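Local coordinates for nitrite transporter NirC (Salmonella enterica subsp. enterica serovar Typhimurium, PDB 4FC4), which forms an ion channel of the formate/nitrite transporter family that carries nitrite into and out of the cell across the cytoplasmic membrane, at residues W109-Y123 / V199-G211. Residues are numbered along the deposited sequence; the frame is centred on the assembly and turned at random.
Sequences WLGNLVGSVFVALLY and VANMTLFALSWFG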
ATOM      1  N   TRP B 109     -30.419 -12.712   6.931  1.00 47.24           N
ATOM      2  CA  TRP B 109     -30.822 -12.224   5.626  1.00 47.26           C
ATOM      3  C   TRP B 109     -31.765 -11.046   5.740  1.00 48.51           C
ATOM      4  O   TRP B 109     -31.515 -10.024   5.110  1.00 45.04           O
ATOM      5  CB  TRP B 109     -31.523 -13.365   4.883  1.00 50.04           C
ATOM      6  CG  TRP B 109     -31.660 -13.136   3.414  1.00 50.40           C
ATOM      7  CD1 TRP B 109     -30.788 -13.546   2.407  1.00 51.12           C
ATOM      8  CD2 TRP B 109     -32.727 -12.411   2.723  1.00 52.62           C
ATOM      9  NE1 TRP B 109     -31.245 -13.161   1.181  1.00 50.85           N
ATOM     10  CE2 TRP B 109     -32.394 -12.469   1.289  1.00 52.44           C
ATOM     11  CE3 TRP B 109     -33.927 -11.786   3.122  1.00 53.16           C
ATOM     12  CZ2 TRP B 109     -33.220 -11.901   0.316  1.00 54.37           C
ATOM     13  CZ3 TRP B 109     -34.753 -11.215   2.125  1.00 52.92           C
ATOM     14  CH2 TRP B 109     -34.427 -11.299   0.761  1.00 52.62           C
ATOM     15  N   LEU B 110     -32.869 -11.191   6.507  1.00 48.71           N
ATOM     16  CA  LEU B 110     -33.872 -10.132   6.654  1.00 48.61           C
ATOM     17  C   LEU B 110     -33.269  -8.861   7.268  1.00 50.29           C
ATOM     18  O   LEU B 110     -33.588  -7.728   6.806  1.00 47.89           O
ATOM     19  CB  LEU B 110     -35.104 -10.594   7.449  1.00 51.66           C
ATOM     20  CG  LEU B 110     -36.094 -11.577   6.752  1.00 57.90           C
ATOM     21  CD1 LEU B 110     -37.162 -12.104   7.700  1.00 59.57           C
ATOM     22  CD2 LEU B 110     -36.759 -11.042   5.464  1.00 54.85           C
ATOM     23  N   GLY B 111     -32.383  -9.045   8.266  1.00 46.63           N
ATOM     24  CA  GLY B 111     -31.734  -7.916   8.902  1.00 45.12           C
ATOM     25  C   GLY B 111     -30.844  -7.183   7.921  1.00 48.06           C
ATOM     26  O   GLY B 111     -30.853  -5.975   7.854  1.00 53.69           O
ATOM     27  N   ASN B 112     -30.032  -7.928   7.181  1.00 47.45           N
ATOM     28  CA  ASN B 112     -29.188  -7.369   6.141  1.00 45.94           C
ATOM     29  C   ASN B 112     -29.993  -6.531   5.142  1.00 48.70           C
ATOM     30  O   ASN B 112     -29.531  -5.458   4.722  1.00 45.83           O
ATOM     31  CB  ASN B 112     -28.470  -8.486   5.414  1.00 41.64           C
ATOM     32  CG  ASN B 112     -27.372  -9.110   6.243  1.00 48.43           C
ATOM     33  OD1 ASN B 112     -26.803 -10.099   5.814  1.00 51.43           O
ATOM     34  ND2 ASN B 112     -27.051  -8.532   7.437  1.00 48.65           N
ATOM     35  N   LEU B 113     -31.206  -7.007   4.814  1.00 45.99           N
ATOM     36  CA  LEU B 113     -32.104  -6.321   3.864  1.00 48.98           C
ATOM     37  C   LEU B 113     -32.576  -4.973   4.436  1.00 49.77           C
ATOM     38  O   LEU B 113     -32.426  -3.942   3.770  1.00 50.63           O
ATOM     39  CB  LEU B 113     -33.270  -7.227   3.416  1.00 45.99           C
ATOM     40  CG  LEU B 113     -34.306  -6.676   2.407  1.00 49.92           C
ATOM     41  CD1 LEU B 113     -33.714  -6.400   1.005  1.00 44.91           C
ATOM     42  CD2 LEU B 113     -35.562  -7.570   2.330  1.00 41.17           C
ATOM     43  N   VAL B 114     -33.058  -4.981   5.684  1.00 48.21           N
ATOM     44  CA  VAL B 114     -33.415  -3.761   6.391  1.00 45.51           C
ATOM     45  C   VAL B 114     -32.256  -2.733   6.374  1.00 47.15           C
ATOM     46  O   VAL B 114     -32.482  -1.559   6.071  1.00 48.05           O
ATOM     47  CB  VAL B 114     -33.851  -4.085   7.828  1.00 46.20           C
ATOM     48  CG1 VAL B 114     -33.893  -2.823   8.690  1.00 42.98           C
ATOM     49  CG2 VAL B 114     -35.237  -4.809   7.834  1.00 44.17           C
ATOM     50  N   GLY B 115     -31.024  -3.155   6.657  1.00 41.08           N
ATOM     51  CA  GLY B 115     -29.915  -2.197   6.751  1.00 42.62           C
ATOM     52  C   GLY B 115     -29.583  -1.665   5.374  1.00 43.06           C
ATOM     53  O   GLY B 115     -29.196  -0.493   5.220  1.00 43.34           O
ATOM     54  N   SER B 116     -29.776  -2.534   4.374  1.00 41.72           N
ATOM     55  CA  SER B 116     -29.586  -2.180   2.987  1.00 40.12           C
ATOM     56  C   SER B 116     -30.616  -1.174   2.504  1.00 41.15           C
ATOM     57  O   SER B 116     -30.249  -0.160   1.970  1.00 41.41           O
ATOM     58  CB  SER B 116     -29.619  -3.423   2.112  1.00 41.35           C
ATOM     59  OG  SER B 116     -28.526  -4.276   2.344  1.00 42.31           O
ATOM     60  N   VAL B 117     -31.910  -1.462   2.679  1.00 46.14           N
ATOM     61  CA  VAL B 117     -32.956  -0.547   2.238  1.00 47.53           C
ATOM     62  C   VAL B 117     -32.736   0.763   2.964  1.00 47.87           C
ATOM     63  O   VAL B 117     -32.916   1.867   2.416  1.00 50.37           O
ATOM     64  CB  VAL B 117     -34.356  -1.092   2.579  1.00 52.00           C
ATOM     65  CG1 VAL B 117     -35.424  -0.010   2.446  1.00 51.00           C
ATOM     66  CG2 VAL B 117     -34.684  -2.303   1.717  1.00 51.93           C
ATOM     67  N   PHE B 118     -32.303   0.648   4.219  1.00 48.34           N
ATOM     68  CA  PHE B 118     -32.169   1.834   5.054  1.00 45.23           C
ATOM     69  C   PHE B 118     -31.031   2.751   4.611  1.00 44.70           C
ATOM     70  O   PHE B 118     -31.240   3.978   4.532  1.00 41.67           O
ATOM     71  CB  PHE B 118     -32.042   1.465   6.517  1.00 47.47           C
ATOM     72  CG  PHE B 118     -31.678   2.629   7.437  1.00 48.70           C
ATOM     73  CD1 PHE B 118     -32.655   3.561   7.845  1.00 48.72           C
ATOM     74  CD2 PHE B 118     -30.378   2.748   7.940  1.00 44.70           C
ATOM     75  CE1 PHE B 118     -32.317   4.585   8.722  1.00 47.56           C
ATOM     76  CE2 PHE B 118     -30.052   3.766   8.828  1.00 46.94           C
ATOM     77  CZ  PHE B 118     -31.019   4.688   9.210  1.00 48.17           C
ATOM     78  N   VAL B 119     -29.848   2.197   4.325  1.00 42.33           N
ATOM     79  CA  VAL B 119     -28.735   3.070   3.864  1.00 40.90           C
ATOM     80  C   VAL B 119     -29.129   3.676   2.476  1.00 41.35           C
ATOM     81  O   VAL B 119     -28.747   4.820   2.138  1.00 38.65           O
ATOM     82  CB  VAL B 119     -27.382   2.314   3.826  1.00 42.39           C
ATOM     83  CG1 VAL B 119     -27.413   1.272   2.701  1.00 39.74           C
ATOM     84  CG2 VAL B 119     -26.182   3.285   3.654  1.00 39.17           C
ATOM     85  N   ALA B 120     -29.937   2.948   1.694  1.00 41.32           N
ATOM     86  CA  ALA B 120     -30.361   3.482   0.386  1.00 41.49           C
ATOM     87  C   ALA B 120     -31.314   4.681   0.554  1.00 42.24           C
ATOM     88  O   ALA B 120     -31.194   5.728  -0.146  1.00 42.79           O
ATOM     89  CB  ALA B 120     -30.967   2.382  -0.508  1.00 39.65           C
ATOM     90  N   LEU B 121     -32.229   4.555   1.511  1.00 42.99           N
ATOM     91  CA  LEU B 121     -33.146   5.658   1.840  1.00 43.91           C
ATOM     92  C   LEU B 121     -32.399   6.958   2.211  1.00 43.00           C
ATOM     93  O   LEU B 121     -32.768   8.049   1.741  1.00 46.13           O
ATOM     94  CB  LEU B 121     -34.053   5.259   2.985  1.00 43.44           C
ATOM     95  CG  LEU B 121     -35.362   4.535   2.726  1.00 52.95           C
ATOM     96  CD1 LEU B 121     -36.137   4.508   4.061  1.00 52.13           C
ATOM     97  CD2 LEU B 121     -36.193   5.247   1.638  1.00 52.71           C
ATOM     98  N   LEU B 122     -31.416   6.843   3.101  1.00 38.98           N
ATOM     99  CA  LEU B 122     -30.703   7.973   3.566  1.00 43.30           C
ATOM    100  C   LEU B 122     -29.996   8.637   2.382  1.00 42.72           C
ATOM    101  O   LEU B 122     -29.983   9.859   2.283  1.00 43.41           O
ATOM    102  CB  LEU B 122     -29.661   7.577   4.633  1.00 45.25           C
ATOM    103  CG  LEU B 122     -30.076   6.958   5.989  1.00 50.13           C
ATOM    104  CD1 LEU B 122     -28.797   6.558   6.753  1.00 46.42           C
ATOM    105  CD2 LEU B 122     -30.949   7.868   6.863  1.00 47.73           C
ATOM    106  N   TYR B 123     -29.409   7.835   1.491  1.00 40.84           N
ATOM    107  CA  TYR B 123     -28.644   8.384   0.359  1.00 38.31           C
ATOM    108  C   TYR B 123     -29.599   9.177  -0.567  1.00 40.87           C
ATOM    109  O   TYR B 123     -29.283  10.240  -1.150  1.00 41.03           O
ATOM    110  CB  TYR B 123     -27.899   7.234  -0.332  1.00 38.72           C
ATOM    111  CG  TYR B 123     -27.211   7.657  -1.592  1.00 38.19           C
ATOM    112  CD1 TYR B 123     -25.994   8.315  -1.550  1.00 35.77           C
ATOM    113  CD2 TYR B 123     -27.787   7.393  -2.810  1.00 37.35           C
ATOM    114  CE1 TYR B 123     -25.382   8.752  -2.710  1.00 37.81           C
ATOM    115  CE2 TYR B 123     -27.186   7.790  -3.963  1.00 39.62           C
ATOM    116  CZ  TYR B 123     -25.982   8.495  -3.894  1.00 39.49           C
ATOM    117  OH  TYR B 123     -25.393   8.898  -5.056  1.00 40.72           O
ATOM    118  N   VAL B 199     -26.458  -9.738  -0.481  1.00 44.12           N
ATOM    119  CA  VAL B 199     -26.622  -8.534   0.372  1.00 46.33           C
ATOM    120  C   VAL B 199     -26.182  -7.249  -0.353  1.00 44.18           C
ATOM    121  O   VAL B 199     -26.844  -6.208  -0.298  1.00 47.13           O
ATOM    122  CB  VAL B 199     -25.906  -8.716   1.737  1.00 45.66           C
ATOM    123  CG1 VAL B 199     -26.024  -7.491   2.609  1.00 44.17           C
ATOM    124  CG2 VAL B 199     -26.477  -9.920   2.479  1.00 41.44           C
ATOM    125  N   ALA B 200     -25.066  -7.292  -1.045  1.00 44.40           N
ATOM    126  CA  ALA B 200     -24.651  -6.079  -1.790  1.00 43.54           C
ATOM    127  C   ALA B 200     -25.695  -5.715  -2.876  1.00 44.10           C
ATOM    128  O   ALA B 200     -25.913  -4.542  -3.146  1.00 43.20           O
ATOM    129  CB  ALA B 200     -23.263  -6.249  -2.406  1.00 39.62           C
ATOM    130  N   ASN B 201     -26.343  -6.710  -3.483  1.00 40.64           N
ATOM    131  CA  ASN B 201     -27.361  -6.435  -4.490  1.00 42.43           C
ATOM    132  C   ASN B 201     -28.573  -5.737  -3.880  1.00 42.69           C
ATOM    133  O   ASN B 201     -29.171  -4.871  -4.500  1.00 43.95           O
ATOM    134  CB  ASN B 201     -27.800  -7.704  -5.248  1.00 45.66           C
ATOM    135  CG  ASN B 201     -26.759  -8.222  -6.259  1.00 44.17           C
ATOM    136  OD1 ASN B 201     -26.990  -9.286  -6.893  1.00 53.78           O
ATOM    137  ND2 ASN B 201     -25.627  -7.536  -6.403  1.00 39.10           N
ATOM    138  N   MET B 202     -28.907  -6.104  -2.649  1.00 44.76           N
ATOM    139  CA  MET B 202     -29.997  -5.472  -1.902  1.00 43.68           C
ATOM    140  C   MET B 202     -29.876  -3.951  -1.911  1.00 42.30           C
ATOM    141  O   MET B 202     -30.877  -3.276  -2.173  1.00 43.38           O
ATOM    142  CB  MET B 202     -30.055  -5.947  -0.441  1.00 43.33           C
ATOM    143  CG  MET B 202     -30.342  -7.421  -0.237  1.00 43.79           C
ATOM    144  SD  MET B 202     -30.079  -7.962   1.477  1.00 45.96           S
ATOM    145  CE  MET B 202     -30.506  -9.686   1.323  1.00 47.93           C
ATOM    146  N   THR B 203     -28.688  -3.409  -1.635  1.00 37.12           N
ATOM    147  CA  THR B 203     -28.521  -1.959  -1.659  1.00 36.50           C
ATOM    148  C   THR B 203     -28.671  -1.448  -3.111  1.00 38.73           C
ATOM    149  O   THR B 203     -29.334  -0.449  -3.389  1.00 38.93           O
ATOM    150  CB  THR B 203     -27.169  -1.481  -1.033  1.00 34.64           C
ATOM    151  OG1 THR B 203     -27.177  -1.677   0.392  1.00 34.46           O
ATOM    152  CG2 THR B 203     -26.997   0.018  -1.255  1.00 34.32           C
ATOM    153  N   LEU B 204     -28.055  -2.137  -4.063  1.00 42.99           N
ATOM    154  CA  LEU B 204     -28.113  -1.659  -5.436  1.00 42.21           C
ATOM    155  C   LEU B 204     -29.573  -1.609  -5.854  1.00 45.57           C
ATOM    156  O   LEU B 204     -30.029  -0.609  -6.453  1.00 47.86           O
ATOM    157  CB  LEU B 204     -27.335  -2.567  -6.364  1.00 39.72           C
ATOM    158  CG  LEU B 204     -27.400  -2.039  -7.784  1.00 40.81           C
ATOM    159  CD1 LEU B 204     -26.678  -0.693  -7.936  1.00 41.22           C
ATOM    160  CD2 LEU B 204     -26.831  -3.141  -8.649  1.00 38.36           C
ATOM    161  N   PHE B 205     -30.305  -2.683  -5.534  1.00 44.84           N
ATOM    162  CA  PHE B 205     -31.680  -2.758  -5.947  1.00 47.57           C
ATOM    163  C   PHE B 205     -32.517  -1.663  -5.346  1.00 50.63           C
ATOM    164  O   PHE B 205     -33.439  -1.171  -6.005  1.00 52.58           O
ATOM    165  CB  PHE B 205     -32.281  -4.137  -5.715  1.00 49.27           C
ATOM    166  CG  PHE B 205     -31.695  -5.214  -6.612  1.00 49.37           C
ATOM    167  CD1 PHE B 205     -31.402  -4.959  -7.926  1.00 52.38           C
ATOM    168  CD2 PHE B 205     -31.419  -6.486  -6.123  1.00 50.91           C
ATOM    169  CE1 PHE B 205     -30.852  -5.945  -8.740  1.00 55.08           C
ATOM    170  CE2 PHE B 205     -30.878  -7.479  -6.935  1.00 49.88           C
ATOM    171  CZ  PHE B 205     -30.591  -7.206  -8.246  1.00 50.00           C
ATOM    172  N   ALA B 206     -32.162  -1.223  -4.129  1.00 51.12           N
ATOM    173  CA  ALA B 206     -32.999  -0.262  -3.410  1.00 48.98           C
ATOM    174  C   ALA B 206     -32.709   1.139  -4.001  1.00 48.47           C
ATOM    175  O   ALA B 206     -33.638   1.941  -4.291  1.00 49.71           O
ATOM    176  CB  ALA B 206     -32.776  -0.362  -1.895  1.00 43.29           C
ATOM    177  N   LEU B 207     -31.433   1.396  -4.239  1.00 43.81           N
ATOM    178  CA  LEU B 207     -30.981   2.613  -4.899  1.00 44.60           C
ATOM    179  C   LEU B 207     -31.628   2.823  -6.276  1.00 48.12           C
ATOM    180  O   LEU B 207     -32.126   3.903  -6.580  1.00 51.71           O
ATOM    181  CB  LEU B 207     -29.465   2.534  -5.087  1.00 44.29           C
ATOM    182  CG  LEU B 207     -28.591   2.720  -3.853  1.00 41.03           C
ATOM    183  CD1 LEU B 207     -27.153   2.518  -4.282  1.00 44.75           C
ATOM    184  CD2 LEU B 207     -28.820   4.092  -3.190  1.00 42.46           C
ATOM    185  N   SER B 208     -31.618   1.803  -7.129  1.00 49.36           N
ATOM    186  CA  SER B 208     -32.310   1.951  -8.380  1.00 51.22           C
ATOM    187  C   SER B 208     -33.821   2.128  -8.150  1.00 54.54           C
ATOM    188  O   SER B 208     -34.483   2.956  -8.824  1.00 60.22           O
ATOM    189  CB  SER B 208     -32.011   0.804  -9.343  1.00 49.75           C
ATOM    190  OG  SER B 208     -32.684   1.077 -10.558  1.00 51.53           O
ATOM    191  N   TRP B 209     -34.371   1.390  -7.185  1.00 54.67           N
ATOM    192  CA  TRP B 209     -35.820   1.471  -6.906  1.00 55.46           C
ATOM    193  C   TRP B 209     -36.244   2.860  -6.513  1.00 57.95           C
ATOM    194  O   TRP B 209     -37.292   3.348  -6.976  1.00 58.79           O
ATOM    195  CB  TRP B 209     -36.254   0.456  -5.842  1.00 54.11           C
ATOM    196  CG  TRP B 209     -37.755   0.372  -5.705  1.00 55.97           C
ATOM    197  CD1 TRP B 209     -38.534   0.781  -4.624  1.00 56.10           C
ATOM    198  CD2 TRP B 209     -38.725  -0.140  -6.700  1.00 58.75           C
ATOM    199  NE1 TRP B 209     -39.876   0.564  -4.863  1.00 59.66           N
ATOM    200  CE2 TRP B 209     -40.068   0.014  -6.083  1.00 61.64           C
ATOM    201  CE3 TRP B 209     -38.626  -0.694  -7.984  1.00 59.85           C
ATOM    202  CZ2 TRP B 209     -41.239  -0.378  -6.741  1.00 60.98           C
ATOM    203  CZ3 TRP B 209     -39.815  -1.090  -8.634  1.00 61.43           C
ATOM    204  CH2 TRP B 209     -41.089  -0.931  -8.020  1.00 60.89           C
ATOM    205  N   PHE B 210     -35.436   3.518  -5.663  1.00 55.47           N
ATOM    206  CA  PHE B 210     -35.786   4.859  -5.187  1.00 53.86           C
ATOM    207  C   PHE B 210     -35.421   5.927  -6.221  1.00 55.33           C
ATOM    208  O   PHE B 210     -35.631   7.093  -5.997  1.00 56.54           O
ATOM    209  CB  PHE B 210     -35.115   5.201  -3.840  1.00 52.63           C
ATOM    210  CG  PHE B 210     -35.440   4.245  -2.707  1.00 53.43           C
ATOM    211  CD1 PHE B 210     -36.751   3.760  -2.511  1.00 53.88           C
ATOM    212  CD2 PHE B 210     -34.424   3.851  -1.808  1.00 49.24           C
ATOM    213  CE1 PHE B 210     -37.023   2.866  -1.482  1.00 57.43           C
ATOM    214  CE2 PHE B 210     -34.693   2.982  -0.765  1.00 50.13           C
ATOM    215  CZ  PHE B 210     -35.996   2.485  -0.592  1.00 55.08           C
ATOM    216  N   GLY B 211     -34.861   5.551  -7.351  1.00 53.23           N
ATOM    217  CA  GLY B 211     -34.433   6.553  -8.306  1.00 56.70           C
ATOM    218  C   GLY B 211     -35.290   6.464  -9.535  1.00 59.82           C
ATOM    219  O   GLY B 211     -36.342   5.818  -9.510  1.00 62.45           O
TER
HETATM  220  O   HOH W   1     -25.931  -3.686   1.122  1.00 43.36           O
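Met-202 is the main knob of this contact, pushed into a hollow made by Trp-109, Asn-112, Leu-113 and Ser-116. Its CB rests on Ser-116, and the unbranched chain, extended beyond CG (chi3 180°), runs back along helix 109-123 toward Trp-109: CG meets Leu-113 CD1, SD lies 3.5 Å from Leu-113 CA, and CE lies over the indole's five-membered ring, a CH-pi contact, while SD stands farther off above the six-membered ring, a Met-aromatic contact. Beside it, Val-199 straddles Asn-112 CB with both methyls, while the amide of Asn-112 is tied to Ser-31, Glu-78 and Phe-80.

At the middle, small Ser-116 lets the backbones close in, its CA 4.8 Å from Thr-203 CA. Ser-116 OG turns back to donate to Asn-112 O (2.8 Å), and a water joins this hydroxyl to Thr-203 OG1 and Val-199 O; Thr-203 CG2 points toward Val-119. One turn on, the small methyl of Ala-120 fits among Ala-206, Leu-207 and Phe-210, whose ring receives Leu-121 CD2 over one face. This close right-handed crossing (-37°, axes 8.1 Å apart, segments 109-123 and 199-209) packs short helix 198-209 on transmembrane helix 98-125 in the aquaporin-like fold of the FNT family.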